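Local structure of serine protease pet (4OM9) at residues 16-21 / 522-527; 517-522 / 575-580; 565-570 / 621-626. The protein probably acts as a secreted serine protease, an autotransporter enterotoxin of enteroaggregative Escherichia coli whose passenger joins a protease domain to a long beta-helix. All coordinates share one frame; numbering follows the deposited sequence.

Contact 1. Residues 16-21 / 522-527; sequences LAQNKG and DHAIFR
With CG of Lys20 anti to its carbonyl carbon and the chain bent at chi2 (-79°), the lysine lays the root of its side chain, rather than its charged tip, on the backbone of Asp522 to Ala524. Its CB sits 3.7 Å from Asp522 O, and the bend brings CD to the same carbonyl oxygen. CG meets the peptide that follows His523, 3.9 Å from Ala524 N. Lys20 NZ remains 4.9 Å from Asp522 OD2, so the opposite charges may attract each other but make no salt bridge; OD1 of this aspartate is hydrogen-bonded to Ser625 OG.

Gln18 reaches out differently, extended beyond CG. Its NE2 is taken by the carbonyl oxygens of Asp169 and Leu171, which settles which way round the amide lies and leaves OE1 to face the Ala524 methyl at 3.5 Å. Water 1 bridges the same OE1 to Ile525 O, although its protons have further acceptors to serve.

The direct polar link is a backbone bond from Gly21 N to Asp522 O, 3.0 Å long and bent to 139° at the hydrogen. Beside it the CA of Gly21 comes 3.7 Å from His523 CE1, approaching the ring obliquely.

The contact thus joins the turn that ends helix 10-17, within the IgA1-protease-family region, to a loop leaving strand 514-520 of the beta-helix. Asp15 of that helix strengthens the join by accepting from His523 ND1 and Ala524 N, while His523 NE2 probably bonds Asp575 OD2. Leu14 packs on Ala524 and Phe526. Phe526 also touches Trp543 and Ile547 of helix 543-550, and on the protease side Leu16 and Ala17 rest on Ala173 of strand 172-185.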
loop_
_atom_site.group_PDB
_atom_site.type_symbol
_atom_site.label_atom_id
_atom_site.label_comp_id
_atom_site.label_asym_id
_atom_site.label_seq_id
_atom_site.Cartn_x
_atom_site.Cartn_y
_atom_site.Cartn_z
ATOM N N LEU A 16 -14.757 -9.940 12.099
ATOM C CA LEU A 16 -14.006 -11.094 12.570
ATOM C C LEU A 16 -14.366 -12.344 11.770
ATOM O O LEU A 16 -13.486 -13.109 11.398
ATOM C CB LEU A 16 -14.253 -11.337 14.062
ATOM C CG LEU A 16 -13.614 -12.564 14.718
ATOM C CD1 LEU A 16 -12.126 -12.664 14.436
ATOM C CD2 LEU A 16 -13.860 -12.537 16.217
ATOM N N ALA A 17 -15.657 -12.544 11.520
ATOM C CA ALA A 17 -16.108 -13.764 10.857
ATOM C C ALA A 17 -15.681 -13.745 9.400
ATOM O O ALA A 17 -15.450 -14.782 8.810
ATOM C CB ALA A 17 -17.629 -13.929 10.959
ATOM N N GLN A 18 -15.550 -12.554 8.827
ATOM C CA GLN A 18 -15.350 -12.463 7.395
ATOM C C GLN A 18 -13.921 -12.051 7.089
ATOM O O GLN A 18 -13.594 -11.715 5.944
ATOM C CB GLN A 18 -16.385 -11.496 6.803
ATOM C CG GLN A 18 -17.815 -11.936 7.172
ATOM C CD GLN A 18 -18.868 -10.938 6.777
ATOM O OE1 GLN A 18 -18.733 -10.240 5.763
ATOM N NE2 GLN A 18 -19.938 -10.861 7.570
ATOM N N ASN A 19 -13.073 -12.109 8.121
ATOM C CA ASN A 19 -11.658 -11.759 7.992
ATOM C C ASN A 19 -11.453 -10.382 7.333
ATOM O O ASN A 19 -10.632 -10.210 6.426
ATOM C CB ASN A 19 -10.911 -12.838 7.205
ATOM C CG ASN A 19 -10.710 -14.114 8.006
ATOM O OD1 ASN A 19 -11.072 -15.199 7.556
ATOM N ND2 ASN A 19 -10.129 -13.993 9.185
ATOM N N LYS A 20 -12.211 -9.410 7.825
ATOM C CA LYS A 20 -12.160 -8.036 7.365
ATOM C C LYS A 20 -11.550 -7.121 8.429
ATOM O O LYS A 20 -11.472 -7.484 9.599
ATOM C CB LYS A 20 -13.570 -7.568 6.998
ATOM C CG LYS A 20 -14.227 -8.361 5.862
ATOM C CD LYS A 20 -13.699 -7.888 4.524
ATOM C CE LYS A 20 -14.216 -8.751 3.388
ATOM N NZ LYS A 20 -13.473 -8.452 2.131
ATOM N N GLY A 21 -11.114 -5.932 8.013
ATOM C CA GLY A 21 -10.606 -4.922 8.930
ATOM C C GLY A 21 -9.340 -5.326 9.651
ATOM O O GLY A 21 -8.330 -5.593 9.001
ATOM N N ASP A 522 -10.953 -2.798 3.655
ATOM C CA ASP A 522 -12.343 -3.250 3.523
ATOM C C ASP A 522 -12.914 -3.748 4.852
ATOM O O ASP A 522 -12.220 -4.399 5.634
ATOM C CB ASP A 522 -12.466 -4.371 2.478
ATOM C CG ASP A 522 -11.905 -3.979 1.126
ATOM O OD1 ASP A 522 -12.489 -3.078 0.495
ATOM O OD2 ASP A 522 -10.902 -4.576 0.684
ATOM N N HIS A 523 -14.176 -3.425 5.098
ATOM C CA HIS A 523 -14.882 -3.950 6.241
ATOM C C HIS A 523 -16.137 -4.648 5.763
ATOM O O HIS A 523 -16.582 -4.474 4.617
ATOM C CB HIS A 523 -15.237 -2.842 7.254
ATOM C CG HIS A 523 -14.046 -2.152 7.830
ATOM N ND1 HIS A 523 -13.516 -2.475 9.065
ATOM C CD2 HIS A 523 -13.237 -1.184 7.325
ATOM C CE1 HIS A 523 -12.463 -1.725 9.308
ATOM N NE2 HIS A 523 -12.265 -0.934 8.263
ATOM N N ALA A 524 -16.691 -5.462 6.654
ATOM C CA ALA A 524 -17.960 -6.112 6.422
ATOM C C ALA A 524 -19.053 -5.059 6.446
ATOM O O ALA A 524 -18.907 -4.000 7.072
ATOM C CB ALA A 524 -18.221 -7.181 7.490
ATOM N N ILE A 525 -20.153 -5.352 5.768
ATOM C CA ILE A 525 -21.344 -4.538 5.897
ATOM C C ILE A 525 -22.475 -5.437 6.369
ATOM O O ILE A 525 -22.293 -6.639 6.510
ATOM C CB ILE A 525 -21.714 -3.858 4.578
ATOM C CG1 ILE A 525 -22.182 -4.900 3.554
ATOM C CG2 ILE A 525 -20.523 -3.039 4.038
ATOM C CD1 ILE A 525 -22.409 -4.308 2.176
ATOM N N PHE A 526 -23.635 -4.850 6.614
ATOM C CA PHE A 526 -24.772 -5.598 7.113
ATOM C C PHE A 526 -25.620 -6.142 5.972
ATOM O O PHE A 526 -26.260 -7.189 6.119
ATOM C CB PHE A 526 -25.622 -4.719 8.019
ATOM C CG PHE A 526 -24.832 -3.994 9.076
ATOM C CD1 PHE A 526 -24.193 -4.699 10.090
ATOM C CD2 PHE A 526 -24.754 -2.610 9.072
ATOM C CE1 PHE A 526 -23.475 -4.047 11.062
ATOM C CE2 PHE A 526 -24.045 -1.954 10.036
ATOM C CZ PHE A 526 -23.400 -2.674 11.035
ATOM N N ARG A 527 -25.615 -5.433 4.836
ATOM C CA ARG A 527 -26.486 -5.759 3.702
ATOM C C ARG A 527 -26.029 -5.018 2.438
ATOM O O ARG A 527 -25.825 -3.803 2.477
ATOM C CB ARG A 527 -27.943 -5.402 4.044
ATOM C CG ARG A 527 -28.974 -5.811 2.996
ATOM C CD ARG A 527 -30.383 -5.344 3.376
ATOM N NE ARG A 527 -30.520 -3.886 3.375
ATOM C CZ ARG A 527 -31.435 -3.210 4.071
ATOM N NH1 ARG A 527 -32.306 -3.852 4.842
ATOM N NH2 ARG A 527 -31.480 -1.887 4.001
HETATM O O HOH W 1 -20.490 -8.228 5.107
#

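Contact 2. Residues 517-522 / 575-580; sequences QGHATD and DWETRK
His519 and Glu577 exchange two backbone hydrogen bonds, the mark of an antiparallel hydrogen-bonded pair: His519 N to Glu577 O at 3.0 Å and Glu577 N to His519 O at 2.8 Å. A third, Thr521 N to Asp575 O, continues the pairing at 3.1 Å past the non-hydrogen-bonded pair of Ala520 and Trp576.

Apolar contact concentrates on that second pair. The methyl of Ala520 stands over one face of the indole, CB 3.6 Å from the centroid of the six-membered ring and only 7° off its normal, a CH-pi contact. Gly518 O and Gln517 NE2 meet the indole at its edge, near the ring plane. Gln517 NE2 also donates to Gly518 O and bonds Asp499 OD1, while its OE1 accepts from Tyr620 N.

Polar and charged groups gather on the face of His519 and Glu577. Thr521 OG1 donates to Glu577 OE2 at 2.8 Å, approaching from above the carboxylate plane. His519, its CG anti to the backbone N (chi1 170°), lies alongside Glu577, with CD2 3.1 Å from OE1. The ring is almost parallel to the Arg579 guanidinium, whose NE donates to Asp499 O and whose NH2 pairs with Glu577 OE1 by charge alone. His519 NE2 donates to Asp522 OD2 while ND1 is bonded to Asp499; two carboxylates around one imidazole would tend to favour its charged form.

Here a short antiparallel pairing closes the neck of an excursion: strands 514-520 and 576-583 belong to the beta-helix, otherwise built largely of parallel strands, and they bracket a partly helical excursion of about fifty residues.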
loop_
_atom_site.group_PDB
_atom_site.type_symbol
_atom_site.label_atom_id
_atom_site.label_comp_id
_atom_site.label_asym_id
_atom_site.label_seq_id
_atom_site.Cartn_x
_atom_site.Cartn_y
_atom_site.Cartn_z
ATOM N N GLN A 517 -2.292 5.402 -5.107
ATOM C CA GLN A 517 -2.791 5.657 -3.761
ATOM C C GLN A 517 -2.813 4.386 -2.948
ATOM O O GLN A 517 -2.747 3.284 -3.510
ATOM C CB GLN A 517 -4.206 6.248 -3.802
ATOM C CG GLN A 517 -5.251 5.262 -4.335
ATOM C CD GLN A 517 -6.683 5.641 -3.965
ATOM O OE1 GLN A 517 -7.192 6.695 -4.366
ATOM N NE2 GLN A 517 -7.350 4.757 -3.211
ATOM N N GLY A 518 -2.946 4.538 -1.629
ATOM C CA GLY A 518 -3.153 3.398 -0.756
ATOM C C GLY A 518 -4.551 2.806 -0.900
ATOM O O GLY A 518 -5.386 3.291 -1.669
ATOM N N HIS A 519 -4.823 1.755 -0.141
ATOM C CA HIS A 519 -6.126 1.108 -0.221
ATOM C C HIS A 519 -6.862 1.214 1.109
ATOM O O HIS A 519 -6.320 0.876 2.175
ATOM C CB HIS A 519 -5.981 -0.368 -0.655
ATOM C CG HIS A 519 -7.244 -1.166 -0.527
ATOM N ND1 HIS A 519 -8.324 -1.003 -1.378
ATOM C CD2 HIS A 519 -7.604 -2.138 0.350
ATOM C CE1 HIS A 519 -9.290 -1.829 -1.018
ATOM N NE2 HIS A 519 -8.877 -2.532 0.026
ATOM N N ALA A 520 -8.088 1.724 1.049
ATOM C CA ALA A 520 -8.907 1.844 2.248
ATOM C C ALA A 520 -9.287 0.433 2.676
ATOM O O ALA A 520 -9.803 -0.359 1.868
ATOM C CB ALA A 520 -10.144 2.690 1.993
ATOM N N THR A 521 -8.996 0.098 3.925
ATOM C CA THR A 521 -9.214 -1.273 4.392
ATOM C C THR A 521 -10.683 -1.652 4.250
ATOM O O THR A 521 -11.559 -0.898 4.603
ATOM C CB THR A 521 -8.709 -1.418 5.826
ATOM O OG1 THR A 521 -7.277 -1.329 5.797
ATOM C CG2 THR A 521 -9.133 -2.766 6.448
ATOM N N ASP A 522 -10.953 -2.798 3.655
ATOM C CA ASP A 522 -12.343 -3.250 3.523
ATOM C C ASP A 522 -12.914 -3.748 4.852
ATOM O O ASP A 522 -12.220 -4.399 5.634
ATOM C CB ASP A 522 -12.466 -4.371 2.478
ATOM C CG ASP A 522 -11.905 -3.979 1.126
ATOM O OD1 ASP A 522 -12.489 -3.078 0.495
ATOM O OD2 ASP A 522 -10.902 -4.576 0.684
ATOM N N ASP A 575 -8.162 3.761 8.725
ATOM C CA ASP A 575 -7.434 2.538 8.445
ATOM C C ASP A 575 -7.192 2.348 6.951
ATOM O O ASP A 575 -8.091 1.969 6.199
ATOM C CB ASP A 575 -8.172 1.326 9.035
ATOM C CG ASP A 575 -9.687 1.408 8.856
ATOM O OD1 ASP A 575 -10.264 2.482 9.127
ATOM O OD2 ASP A 575 -10.302 0.393 8.461
ATOM N N TRP A 576 -5.949 2.600 6.552
ATOM C CA TRP A 576 -5.512 2.535 5.167
ATOM C C TRP A 576 -4.256 1.702 5.044
ATOM O O TRP A 576 -3.303 1.866 5.835
ATOM C CB TRP A 576 -5.231 3.942 4.594
ATOM C CG TRP A 576 -6.468 4.737 4.338
ATOM C CD1 TRP A 576 -7.293 5.292 5.270
ATOM C CD2 TRP A 576 -7.029 5.054 3.067
ATOM N NE1 TRP A 576 -8.337 5.929 4.657
ATOM C CE2 TRP A 576 -8.199 5.801 3.305
ATOM C CE3 TRP A 576 -6.663 4.765 1.744
ATOM C CZ2 TRP A 576 -9.000 6.273 2.273
ATOM C CZ3 TRP A 576 -7.466 5.228 0.725
ATOM C CH2 TRP A 576 -8.620 5.973 0.993
ATOM N N GLU A 577 -4.239 0.865 4.010
ATOM C CA GLU A 577 -3.056 0.109 3.654
ATOM C C GLU A 577 -2.125 0.923 2.756
ATOM O O GLU A 577 -2.527 1.431 1.712
ATOM C CB GLU A 577 -3.458 -1.200 2.971
ATOM C CG GLU A 577 -3.877 -2.283 3.968
ATOM C CD GLU A 577 -5.158 -2.975 3.578
ATOM O OE1 GLU A 577 -5.439 -3.058 2.363
ATOM O OE2 GLU A 577 -5.892 -3.429 4.481
ATOM N N THR A 578 -0.874 1.027 3.172
ATOM C CA THR A 578 0.146 1.709 2.394
ATOM C C THR A 578 0.650 0.788 1.296
ATOM O O THR A 578 0.879 -0.402 1.535
ATOM C CB THR A 578 1.300 2.155 3.291
ATOM O OG1 THR A 578 0.771 3.033 4.282
ATOM C CG2 THR A 578 2.382 2.887 2.485
ATOM N N ARG A 579 0.807 1.335 0.096
ATOM C CA ARG A 579 1.141 0.530 -1.063
ATOM C C ARG A 579 2.472 0.985 -1.626
ATOM O O ARG A 579 2.789 2.174 -1.548
ATOM C CB ARG A 579 0.040 0.630 -2.129
ATOM C CG ARG A 579 -1.311 0.135 -1.651
ATOM C CD ARG A 579 -1.226 -1.346 -1.268
ATOM N NE ARG A 579 -2.538 -1.984 -1.289
ATOM C CZ ARG A 579 -2.864 -3.028 -0.529
ATOM N NH1 ARG A 579 -1.961 -3.541 0.295
ATOM N NH2 ARG A 579 -4.081 -3.557 -0.591
ATOM N N LYS A 580 3.247 0.046 -2.169
ATOM C CA LYS A 580 4.547 0.372 -2.727
ATOM C C LYS A 580 4.479 0.488 -4.254
ATOM O O LYS A 580 3.932 -0.364 -4.941
ATOM C CB LYS A 580 5.595 -0.665 -2.329
ATOM C CG LYS A 580 5.804 -0.821 -0.837
ATOM C CD LYS A 580 6.731 0.238 -0.270
ATOM C CE LYS A 580 7.102 -0.065 1.184
ATOM N NZ LYS A 580 7.758 -1.403 1.320
HETATM O O HOH W 2 -8.782 -4.455 2.954
#

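Contact 3. Residues 565-570 / 621-626; sequences NNQVSD and IDLYSG
Gln567 meets Leu623 side by side, the two side chains pointing the same way and OE1 lying 4.0 Å from the CD2 methyl. The preceding Asn565 holds the glutamine at both ends: its OD1 accepts from Gln567 N in an Asx turn, and its backbone O takes Gln567 NE2 at 2.8 Å. The glutamine chain is bent at chi2 (-65°), in keeping with this second bond.

Val568 comes next and straddles two carbonyls of the opposite turn. With CG1 anti to the backbone N (chi1 163°), this methyl reaches Ser625 O at 3.8 Å, while CG2 packs on Leu623 O at 3.6 Å. Its backbone N does not meet that turn directly; it donates to water 3 at 2.9 Å, and the water donates a hydrogen bond to Leu623 O.

At Ser569 the hydroxyl turns to the side chain of Ile621, with OG near CB and CD1. Water 4 donates to Ser569 OG at 2.6 Å and to Asp622 O at 2.9 Å, so it too spans the two segments. Asp622 O already accepts from Ser625 N within a type I turn, and Asp622 OD1 accepts from Tyr624 N in a second Asx turn, bonds that probably help to fix the turn carrying these carbonyls. Finally the backbone of Asp570 gives its CA to the end of Ile621, CD1 touching it as well as Ser569 O.

No direct hydrogen bond crosses between the segments. Methyl groups lie against carbonyl oxygens, and two waters carry the polar traffic, which implies a join of the excursion loop to the end of strand 618-622 that rests on shape and bridging solvent rather than on strand pairing.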
loop_
_atom_site.group_PDB
_atom_site.type_symbol
_atom_site.label_atom_id
_atom_site.label_comp_id
_atom_site.label_asym_id
_atom_site.label_seq_id
_atom_site.Cartn_x
_atom_site.Cartn_y
_atom_site.Cartn_z
ATOM N N ASN A 565 -22.259 2.768 8.963
ATOM C CA ASN A 565 -22.941 3.342 7.812
ATOM C C ASN A 565 -23.181 2.341 6.688
ATOM O O ASN A 565 -23.506 2.735 5.572
ATOM C CB ASN A 565 -22.154 4.550 7.277
ATOM C CG ASN A 565 -20.778 4.173 6.703
ATOM O OD1 ASN A 565 -20.404 2.994 6.635
ATOM N ND2 ASN A 565 -20.021 5.190 6.290
ATOM N N ASN A 566 -23.001 1.055 6.977
ATOM C CA ASN A 566 -23.223 0.003 5.971
ATOM C C ASN A 566 -22.434 0.197 4.647
ATOM O O ASN A 566 -22.880 -0.245 3.598
ATOM C CB ASN A 566 -24.728 -0.108 5.663
ATOM C CG ASN A 566 -25.123 -1.466 5.070
ATOM O OD1 ASN A 566 -24.526 -2.494 5.378
ATOM N ND2 ASN A 566 -26.144 -1.460 4.224
ATOM N N GLN A 567 -21.275 0.856 4.697
ATOM C CA GLN A 567 -20.394 0.953 3.519
ATOM C C GLN A 567 -19.120 0.164 3.752
ATOM O O GLN A 567 -18.635 0.092 4.883
ATOM C CB GLN A 567 -20.022 2.398 3.197
ATOM C CG GLN A 567 -21.142 3.392 3.330
ATOM C CD GLN A 567 -22.233 3.151 2.328
ATOM O OE1 GLN A 567 -22.089 3.485 1.152
ATOM N NE2 GLN A 567 -23.339 2.566 2.781
ATOM N N VAL A 568 -18.575 -0.408 2.680
ATOM C CA VAL A 568 -17.448 -1.324 2.778
ATOM C C VAL A 568 -16.213 -0.635 3.324
ATOM O O VAL A 568 -15.472 -1.203 4.133
ATOM C CB VAL A 568 -17.121 -1.958 1.414
ATOM C CG1 VAL A 568 -15.718 -2.563 1.436
ATOM C CG2 VAL A 568 -18.156 -3.024 1.060
ATOM N N SER A 569 -16.000 0.602 2.885
ATOM C CA SER A 569 -14.980 1.461 3.478
ATOM C C SER A 569 -15.474 2.881 3.394
ATOM O O SER A 569 -16.520 3.132 2.801
ATOM C CB SER A 569 -13.627 1.305 2.771
ATOM O OG SER A 569 -13.731 1.611 1.383
ATOM N N ASP A 570 -14.722 3.813 3.970
ATOM C CA ASP A 570 -15.117 5.220 3.982
ATOM C C ASP A 570 -13.894 6.091 3.742
ATOM O O ASP A 570 -12.816 5.787 4.244
ATOM C CB ASP A 570 -15.780 5.565 5.322
ATOM C CG ASP A 570 -16.570 6.861 5.276
ATOM O OD1 ASP A 570 -15.946 7.950 5.268
ATOM O OD2 ASP A 570 -17.819 6.784 5.272
ATOM N N ILE A 621 -12.305 5.337 -3.532
ATOM C CA ILE A 621 -12.676 4.053 -2.950
ATOM C C ILE A 621 -13.703 3.372 -3.834
ATOM O O ILE A 621 -14.382 4.028 -4.645
ATOM C CB ILE A 621 -13.235 4.189 -1.517
ATOM C CG1 ILE A 621 -14.548 4.964 -1.513
ATOM C CG2 ILE A 621 -12.220 4.851 -0.615
ATOM C CD1 ILE A 621 -15.235 5.022 -0.132
ATOM N N ASP A 622 -13.805 2.055 -3.649
ATOM C CA ASP A 622 -14.647 1.176 -4.441
ATOM C C ASP A 622 -15.706 0.616 -3.506
ATOM O O ASP A 622 -15.386 -0.109 -2.572
ATOM C CB ASP A 622 -13.774 0.076 -5.084
ATOM C CG ASP A 622 -14.578 -1.019 -5.829
ATOM O OD1 ASP A 622 -15.798 -0.866 -6.062
ATOM O OD2 ASP A 622 -13.947 -2.033 -6.204
ATOM N N LEU A 623 -16.963 0.966 -3.738
ATOM C CA LEU A 623 -18.044 0.452 -2.923
ATOM C C LEU A 623 -18.230 -1.084 -3.008
ATOM O O LEU A 623 -18.966 -1.665 -2.203
ATOM C CB LEU A 623 -19.343 1.147 -3.293
ATOM C CG LEU A 623 -19.357 2.636 -2.927
ATOM C CD1 LEU A 623 -20.687 3.282 -3.297
ATOM C CD2 LEU A 623 -19.047 2.832 -1.435
ATOM N N TYR A 624 -17.566 -1.737 -3.959
ATOM C CA TYR A 624 -17.641 -3.187 -4.048
ATOM C C TYR A 624 -16.268 -3.806 -3.993
ATOM O O TYR A 624 -16.074 -4.967 -4.394
ATOM C CB TYR A 624 -18.341 -3.632 -5.319
ATOM C CG TYR A 624 -19.770 -3.188 -5.426
ATOM C CD1 TYR A 624 -20.751 -3.746 -4.611
ATOM C CD2 TYR A 624 -20.151 -2.225 -6.356
ATOM C CE1 TYR A 624 -22.075 -3.352 -4.711
ATOM C CE2 TYR A 624 -21.472 -1.814 -6.456
ATOM C CZ TYR A 624 -22.431 -2.386 -5.632
ATOM O OH TYR A 624 -23.747 -1.995 -5.732
ATOM N N SER A 625 -15.319 -3.032 -3.495
ATOM C CA SER A 625 -14.002 -3.549 -3.168
ATOM C C SER A 625 -14.104 -4.852 -2.347
ATOM O O SER A 625 -14.854 -4.929 -1.366
ATOM C CB SER A 625 -13.222 -2.478 -2.393
ATOM O OG SER A 625 -12.002 -2.990 -1.913
ATOM N N GLY A 626 -13.367 -5.878 -2.753
ATOM C CA GLY A 626 -13.385 -7.131 -2.037
ATOM C C GLY A 626 -14.577 -7.990 -2.395
ATOM O O GLY A 626 -14.593 -9.171 -2.083
HETATM O O HOH W 3 -20.230 -0.310 0.324
HETATM O O HOH W 4 -15.911 1.272 -0.074
#

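Contact 2 is the buried one and relies on strand pairing, its centre about 5 Å from that of the chain; contacts 1 and 3, centred about 20 Å and 17 Å away, are partly buried joins between loops or turns. Water is a main polar link in these two and a minor one in contact 2. Contacts 1 and 2 share Asp522, whose OD1 probably also bonds to Ser625 of contact 3, so one carboxylate touches all three. Contacts 1 and 3 meet again through a probable backbone bond from His523 N to Val568 O. Both ends of the excursion are thereby tied together, the protease region lying against its first part and strand 618-622 against its last.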